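Local coordinates for protein TRAP dicarboxylate transporter, DctP subunit (Anaerococcus prevoti, PDB 4N91) that binds D-glucuronate, as either anomer, and probably serves as the extracytoplasmic solute receptor of a TRAP transport system, at residues F52-Y55 and V56-L60; S137-G141 and G142-V146; V268-E271 and V272-E276. One frame throughout, in Å; residues are numbered along the deposited sequence.

Contact 1. Residues F52-Y55 and V56-L60; sequences FEEY and VEDKL
F52 and V56 open a set of i to i+4 contacts along the last turns of helix 44-60, the helix of the beta-alpha-beta unit formed with strands 31-36 and 64-69. The backbone evidence is a ladder of amide bonds: V56 N to F52 O, E57 N to E53 O at 2.9 Å and D58 N to E54 O. The next rung, K59 N to Y55 O, is weak at 3.4 Å. On the buried side, V56 CG2 sits over one face of the F52 ring, 4.2 Å from its centroid and 27° off the normal, a CH-pi contact; CE1 is the nearest ring atom at 3.8 Å. F52 reaches this place with CG anti to the backbone N (chi1 168°), which lays the ring alongside the valine.

A second, acidic flank runs along strand 64-69. The carboxylates of E53 and E57 are turned 64° against each other, with E53 OE2 and E57 OE2 3.5 Å apart, both acceptors. A water lies within bonding distance of E53 OE2 and of E57 OE1, 2.7 Å from the latter, and would probably ease the like-charge approach. E57 OE2 also receives the backbone N of I66, so the glutamate ties the helix to the following strand. Across the helix, the aliphatic run of K59 passes the Y55 ring, CG lying over one face, while Y55 OH is hydrogen-bonded to E264.

Strand 64-69 lies against F52, E53 and V56 through I66. Helix 256-290 packs F262 against F52 and V56, sets the F266 ring nearly parallel to that of F52, and meets K59 through V261.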
loop_
_atom_site.group_PDB
_atom_site.type_symbol
_atom_site.label_atom_id
_atom_site.label_comp_id
_atom_site.label_asym_id
_atom_site.label_seq_id
_atom_site.Cartn_x
_atom_site.Cartn_y
_atom_site.Cartn_z
ATOM N N PHE A 52 1.230 13.322 13.038
ATOM C CA PHE A 52 0.315 14.231 12.345
ATOM C C PHE A 52 -0.636 14.925 13.324
ATOM O O PHE A 52 -0.773 16.166 13.312
ATOM C CB PHE A 52 -0.469 13.430 11.298
ATOM C CG PHE A 52 -1.651 14.164 10.704
ATOM C CD1 PHE A 52 -1.467 15.167 9.774
ATOM C CD2 PHE A 52 -2.945 13.826 11.070
ATOM C CE1 PHE A 52 -2.563 15.848 9.217
ATOM C CE2 PHE A 52 -4.042 14.497 10.511
ATOM C CZ PHE A 52 -3.844 15.509 9.596
ATOM N N GLU A 53 -1.286 14.127 14.174
ATOM C CA GLU A 53 -2.235 14.654 15.139
ATOM C C GLU A 53 -1.559 15.645 16.070
ATOM O O GLU A 53 -2.072 16.740 16.330
ATOM C CB GLU A 53 -2.845 13.526 15.950
ATOM C CG GLU A 53 -3.678 13.990 17.124
ATOM C CD GLU A 53 -4.353 12.847 17.830
ATOM O OE1 GLU A 53 -4.247 11.709 17.331
ATOM O OE2 GLU A 53 -4.992 13.083 18.878
ATOM N N GLU A 54 -0.393 15.272 16.577
ATOM C CA GLU A 54 0.300 16.135 17.512
ATOM C C GLU A 54 0.751 17.436 16.825
ATOM O O GLU A 54 0.640 18.536 17.389
ATOM C CB GLU A 54 1.495 15.403 18.101
ATOM C CG GLU A 54 2.185 16.210 19.207
ATOM C CD GLU A 54 3.366 15.484 19.811
ATOM O OE1 GLU A 54 3.698 14.386 19.307
ATOM O OE2 GLU A 54 3.960 16.007 20.784
ATOM N N TYR A 55 1.260 17.321 15.607
ATOM C CA TYR A 55 1.704 18.494 14.879
ATOM C C TYR A 55 0.555 19.475 14.697
ATOM O O TYR A 55 0.685 20.669 14.993
ATOM C CB TYR A 55 2.296 18.132 13.519
ATOM C CG TYR A 55 2.719 19.357 12.754
ATOM C CD1 TYR A 55 3.961 19.943 12.986
ATOM C CD2 TYR A 55 1.878 19.955 11.831
ATOM C CE1 TYR A 55 4.348 21.075 12.305
ATOM C CE2 TYR A 55 2.256 21.096 11.147
ATOM C CZ TYR A 55 3.494 21.652 11.391
ATOM O OH TYR A 55 3.877 22.797 10.723
ATOM N N VAL A 56 -0.571 18.982 14.195
ATOM C CA VAL A 56 -1.674 19.870 13.859
ATOM C C VAL A 56 -2.297 20.456 15.118
ATOM O O VAL A 56 -2.576 21.650 15.177
ATOM C CB VAL A 56 -2.745 19.151 13.012
ATOM C CG1 VAL A 56 -3.966 20.035 12.846
ATOM C CG2 VAL A 56 -2.168 18.759 11.667
ATOM N N GLU A 57 -2.511 19.626 16.130
ATOM C CA GLU A 57 -3.145 20.094 17.350
ATOM C C GLU A 57 -2.265 21.085 18.110
ATOM O O GLU A 57 -2.774 21.972 18.791
ATOM C CB GLU A 57 -3.534 18.904 18.233
ATOM C CG GLU A 57 -4.649 18.074 17.619
ATOM C CD GLU A 57 -5.172 16.998 18.545
ATOM O OE1 GLU A 57 -4.645 16.852 19.672
ATOM O OE2 GLU A 57 -6.122 16.293 18.133
ATOM N N ASP A 58 -0.950 20.947 17.987
ATOM C CA ASP A 58 -0.042 21.902 18.612
ATOM C C ASP A 58 -0.205 23.290 18.003
ATOM O O ASP A 58 -0.049 24.294 18.703
ATOM C CB ASP A 58 1.412 21.455 18.479
ATOM C CG ASP A 58 1.798 20.380 19.489
ATOM O OD1 ASP A 58 1.023 20.132 20.439
ATOM O OD2 ASP A 58 2.889 19.787 19.332
ATOM N N LYS A 59 -0.503 23.366 16.709
ATOM C CA LYS A 59 -0.630 24.672 16.057
ATOM C C LYS A 59 -2.060 25.211 16.115
ATOM O O LYS A 59 -2.269 26.424 16.134
ATOM C CB LYS A 59 -0.175 24.618 14.594
ATOM C CG LYS A 59 1.188 23.960 14.365
ATOM C CD LYS A 59 2.221 24.915 13.791
ATOM C CE LYS A 59 1.765 25.492 12.451
ATOM N NZ LYS A 59 2.835 26.218 11.694
ATOM N N LEU A 60 -3.030 24.306 16.147
ATOM C CA LEU A 60 -4.438 24.629 15.952
ATOM C C LEU A 60 -5.350 23.778 16.857
ATOM O O LEU A 60 -6.482 23.458 16.478
ATOM C CB LEU A 60 -4.803 24.307 14.506
ATOM C CG LEU A 60 -4.817 25.361 13.408
ATOM C CD1 LEU A 60 -3.700 26.358 13.508
ATOM C CD2 LEU A 60 -4.764 24.622 12.086
HETATM O O HOH W 1 -6.050 15.005 21.012
#

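Contact 2. Residues S137-G141 and G142-V146; sequences STREG and GFEGV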
loop_
_atom_site.group_PDB
_atom_site.type_symbol
_atom_site.label_atom_id
_atom_site.label_comp_id
_atom_site.label_asym_id
_atom_site.label_seq_id
_atom_site.Cartn_x
_atom_site.Cartn_y
_atom_site.Cartn_z
ATOM N N SER A 137 -6.534 12.877 -9.361
ATOM C CA SER A 137 -7.354 12.281 -10.402
ATOM C C SER A 137 -8.786 11.993 -9.965
ATOM O O SER A 137 -9.698 11.948 -10.793
ATOM C CB SER A 137 -6.685 10.994 -10.898
ATOM O OG SER A 137 -6.724 9.990 -9.912
ATOM N N THR A 138 -8.998 11.798 -8.665
ATOM C CA THR A 138 -10.280 11.292 -8.202
ATOM C C THR A 138 -11.086 12.355 -7.425
ATOM O O THR A 138 -12.006 12.043 -6.687
ATOM C CB THR A 138 -10.080 9.966 -7.460
ATOM O OG1 THR A 138 -9.125 9.176 -8.193
ATOM C CG2 THR A 138 -11.368 9.189 -7.409
ATOM N N ARG A 139 -10.780 13.629 -7.667
ATOM C CA ARG A 139 -11.506 14.716 -7.018
ATOM C C ARG A 139 -13.007 14.623 -7.261
ATOM O O ARG A 139 -13.795 14.820 -6.346
ATOM C CB ARG A 139 -10.986 16.079 -7.497
ATOM C CG ARG A 139 -9.634 16.428 -6.909
ATOM C CD ARG A 139 -8.945 17.544 -7.698
ATOM N NE ARG A 139 -7.875 18.142 -6.903
ATOM C CZ ARG A 139 -7.126 19.171 -7.305
ATOM N NH1 ARG A 139 -7.322 19.707 -8.507
ATOM N NH2 ARG A 139 -6.185 19.661 -6.508
ATOM N N GLU A 140 -13.398 14.268 -8.479
ATOM C CA GLU A 140 -14.818 14.132 -8.804
ATOM C C GLU A 140 -15.457 12.949 -8.072
ATOM O O GLU A 140 -16.665 12.891 -7.913
ATOM C CB GLU A 140 -15.008 13.977 -10.313
ATOM C CG GLU A 140 -14.566 15.189 -11.118
ATOM C CD GLU A 140 -15.477 16.387 -10.926
ATOM O OE1 GLU A 140 -16.510 16.250 -10.232
ATOM O OE2 GLU A 140 -15.158 17.469 -11.473
ATOM N N GLY A 141 -14.633 12.012 -7.613
ATOM C CA GLY A 141 -15.098 10.892 -6.830
ATOM C C GLY A 141 -15.064 11.159 -5.328
ATOM O O GLY A 141 -15.410 10.291 -4.524
ATOM N N GLY A 142 -14.637 12.362 -4.945
ATOM C CA GLY A 142 -14.786 12.827 -3.586
ATOM C C GLY A 142 -13.508 12.883 -2.750
ATOM O O GLY A 142 -13.560 13.302 -1.607
ATOM N N PHE A 143 -12.373 12.496 -3.316
ATOM C CA PHE A 143 -11.127 12.541 -2.550
ATOM C C PHE A 143 -9.884 12.854 -3.378
ATOM O O PHE A 143 -9.872 12.751 -4.611
ATOM C CB PHE A 143 -10.934 11.221 -1.785
ATOM C CG PHE A 143 -10.745 10.005 -2.659
ATOM C CD1 PHE A 143 -9.493 9.642 -3.128
ATOM C CD2 PHE A 143 -11.827 9.185 -2.968
ATOM C CE1 PHE A 143 -9.321 8.504 -3.916
ATOM C CE2 PHE A 143 -11.673 8.055 -3.752
ATOM C CZ PHE A 143 -10.425 7.694 -4.215
ATOM N N GLU A 144 -8.820 13.244 -2.686
ATOM C CA GLU A 144 -7.534 13.385 -3.336
ATOM C C GLU A 144 -6.430 12.885 -2.428
ATOM O O GLU A 144 -6.545 12.925 -1.187
ATOM C CB GLU A 144 -7.291 14.812 -3.795
ATOM C CG GLU A 144 -6.875 15.776 -2.757
ATOM C CD GLU A 144 -6.656 17.187 -3.332
ATOM O OE1 GLU A 144 -6.502 17.347 -4.562
ATOM O OE2 GLU A 144 -6.665 18.139 -2.542
ATOM N N GLY A 145 -5.374 12.385 -3.059
ATOM C CA GLY A 145 -4.183 11.954 -2.340
ATOM C C GLY A 145 -3.436 13.168 -1.852
ATOM O O GLY A 145 -3.335 14.172 -2.561
ATOM N N VAL A 146 -2.923 13.083 -0.629
ATOM C CA VAL A 146 -2.152 14.175 -0.058
ATOM C C VAL A 146 -0.700 13.809 0.259
ATOM O O VAL A 146 0.167 14.703 0.300
ATOM C CB VAL A 146 -2.827 14.770 1.198
ATOM C CG1 VAL A 146 -4.167 15.422 0.812
ATOM C CG2 VAL A 146 -2.957 13.731 2.314
HETATM O O HOH W 2 -5.726 20.403 -3.505
#
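R139 and E144 form a salt bridge in which two guanidinium nitrogens grip a single oxygen. E144 OE1 takes R139 NE at 2.8 Å and R139 NH2 at 3.0 Å; it lies close to the guanidinium plane, at its edge, and the carboxylate is turned 48° from that plane. NH2 uses the syn lone pair of OE1, whereas NE comes from above the carboxylate plane. The other oxygen, E144 OE2, receives a water at 2.6 Å, and that water accepts a weak bond from R139 NH2.

The backbone bonds make a Schellman motif, which ends the short 3-10 segment 139-141 and leads into strand 143-149, an edge strand of the five-stranded mixed sheet. G142 N donates to R139 O at 3.0 Å, the 5→2 bond, and F143 N gives the weak 6→1 bond to T138 O. G142 has a positive phi (107°), and a CB here would jam against G141 O.

Apolar contact comes from T138 CG2, which lies over one face of the F143 ring, 4.1 Å from the centroid. F143 CG stands between the backbone N and carbonyl carbon (chi1 65°), bringing the ring beside the threonine; T138 OG1 is hydrogen-bonded to W106 NE1.

Contact 3. Residues V268-E271 and V272-E276; sequences VLNE and VQRKE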
loop_
_atom_site.group_PDB
_atom_site.type_symbol
_atom_site.label_atom_id
_atom_site.label_comp_id
_atom_site.label_asym_id
_atom_site.label_seq_id
_atom_site.Cartn_x
_atom_site.Cartn_y
_atom_site.Cartn_z
ATOM N N VAL A 268 4.892 15.813 7.666
ATOM C CA VAL A 268 5.383 15.168 8.893
ATOM C C VAL A 268 4.967 13.700 8.948
ATOM O O VAL A 268 5.761 12.829 9.324
ATOM C CB VAL A 268 4.873 15.908 10.163
ATOM C CG1 VAL A 268 5.181 15.108 11.426
ATOM C CG2 VAL A 268 5.521 17.277 10.241
ATOM N N LEU A 269 3.720 13.438 8.594
ATOM C CA LEU A 269 3.187 12.076 8.511
ATOM C C LEU A 269 4.065 11.200 7.615
ATOM O O LEU A 269 4.499 10.114 7.990
ATOM C CB LEU A 269 1.774 12.150 7.944
ATOM C CG LEU A 269 1.140 10.857 7.473
ATOM C CD1 LEU A 269 1.122 9.798 8.555
ATOM C CD2 LEU A 269 -0.296 11.179 7.005
ATOM N N ASN A 270 4.335 11.702 6.419
ATOM C CA ASN A 270 5.183 10.987 5.469
ATOM C C ASN A 270 6.562 10.712 6.082
ATOM O O ASN A 270 7.078 9.592 6.030
ATOM C CB ASN A 270 5.299 11.814 4.184
ATOM C CG ASN A 270 6.292 11.243 3.194
ATOM O OD1 ASN A 270 7.454 11.640 3.160
ATOM N ND2 ASN A 270 5.836 10.318 2.375
ATOM N N GLU A 271 7.164 11.731 6.664
ATOM C CA GLU A 271 8.518 11.603 7.206
ATOM C C GLU A 271 8.609 10.640 8.381
ATOM O O GLU A 271 9.509 9.801 8.431
ATOM C CB GLU A 271 9.037 12.973 7.621
ATOM C CG GLU A 271 9.262 13.887 6.406
ATOM C CD GLU A 271 9.359 15.337 6.760
ATOM O OE1 GLU A 271 8.978 15.715 7.885
ATOM O OE2 GLU A 271 9.863 16.126 5.916
ATOM N N VAL A 272 7.670 10.743 9.309
ATOM C CA VAL A 272 7.702 9.909 10.508
ATOM C C VAL A 272 7.367 8.474 10.165
ATOM O O VAL A 272 8.059 7.559 10.598
ATOM C CB VAL A 272 6.748 10.444 11.594
ATOM C CG1 VAL A 272 6.632 9.465 12.735
ATOM C CG2 VAL A 272 7.249 11.799 12.098
ATOM N N GLN A 273 6.355 8.265 9.327
ATOM C CA GLN A 273 6.036 6.912 8.876
ATOM C C GLN A 273 7.200 6.228 8.174
ATOM O O GLN A 273 7.488 5.065 8.440
ATOM C CB GLN A 273 4.822 6.927 7.960
ATOM C CG GLN A 273 4.238 5.557 7.742
ATOM C CD GLN A 273 4.865 4.773 6.625
ATOM O OE1 GLN A 273 5.666 5.290 5.837
ATOM N NE2 GLN A 273 4.466 3.495 6.523
ATOM N N ARG A 274 7.889 6.956 7.303
ATOM C CA ARG A 274 9.006 6.366 6.576
ATOM C C ARG A 274 10.179 6.020 7.499
ATOM O O ARG A 274 10.802 4.961 7.347
ATOM C CB ARG A 274 9.436 7.290 5.438
ATOM C CG ARG A 274 8.472 7.281 4.305
ATOM C CD ARG A 274 8.645 8.473 3.398
ATOM N NE ARG A 274 9.913 8.420 2.675
ATOM C CZ ARG A 274 10.280 9.326 1.774
ATOM N NH1 ARG A 274 9.510 10.376 1.510
ATOM N NH2 ARG A 274 11.417 9.174 1.133
ATOM N N LYS A 275 10.465 6.879 8.472
ATOM C CA LYS A 275 11.528 6.586 9.440
ATOM C C LYS A 275 11.167 5.366 10.264
ATOM O O LYS A 275 11.995 4.466 10.514
ATOM C CB LYS A 275 11.735 7.785 10.351
ATOM C CG LYS A 275 12.757 7.618 11.482
ATOM C CD LYS A 275 12.105 7.084 12.758
ATOM C CE LYS A 275 12.956 7.307 13.990
ATOM N NZ LYS A 275 12.329 6.709 15.197
ATOM N N GLU A 276 9.911 5.310 10.685
ATOM C CA GLU A 276 9.474 4.194 11.530
ATOM C C GLU A 276 9.393 2.909 10.734
ATOM O O GLU A 276 9.608 1.823 11.280
ATOM C CB GLU A 276 8.132 4.524 12.195
ATOM C CG GLU A 276 8.209 5.670 13.179
ATOM C CD GLU A 276 9.029 5.380 14.425
ATOM O OE1 GLU A 276 9.461 4.226 14.655
ATOM O OE2 GLU A 276 9.234 6.322 15.208
#
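N270 and R274 meet one turn apart within the long helix 256-290, and they carry the polar part of an i to i+4 contact. Regular alpha-helical bonds frame it, including V272 N to V268 O at 2.8 Å and R274 N to N270 O at 3.0 Å. On the closely packed side, R274 CD lies 3.6 Å from N270 CG, and the arginine bends at chi3 (68°) to bring its NH1 back to the amide. N270 ND2 donates to W148 O, and R274 NH1 also makes a salt bridge with D126. Replacing R274 with an alanine would probably leave D126 without this charged mate and N270 OD1 without its arginine donor, with ND2 still held by W148 O. The buried Q273 donates NE2 to D150 O, its side chain about 7 Å from the bound glucuronate. V268 CG1 lies 4.0 Å from V272 CG2, on the flank packed toward helix 44-60.

The loose side is that of the exposed E271 and K275, joined mainly by the backbone bond K275 N to E271 O. On the packed side, N270 OD1 takes R274 NH1 at 2.9 Å, in the carbonyl plane on a lone pair, with the amide turned 77° from the guanidinium.

In the fold
From the N terminus, contact 1 comes first, at the end of helix 44-60 just ahead of strand 64-69. Contact 2 follows, closing the turn into strand 143-149, and contact 3 lies well downstream within helix 256-290. The three run in series, so none nests in or crosses another. Contacts 1 and 3 meet directly, Y55 CD1 lying 4.1 Å from V268 CG2 and F52 CB 4.2 Å from L269 CB, which packs the two helices together. Contact 2 touches neither; its nearest atoms are about 7 Å from contact 1 and about 6 Å from contact 3. Strand 143-149 nevertheless joins contact 2 to the helix of contact 3, its T147, W148 and L149 packing on that helix.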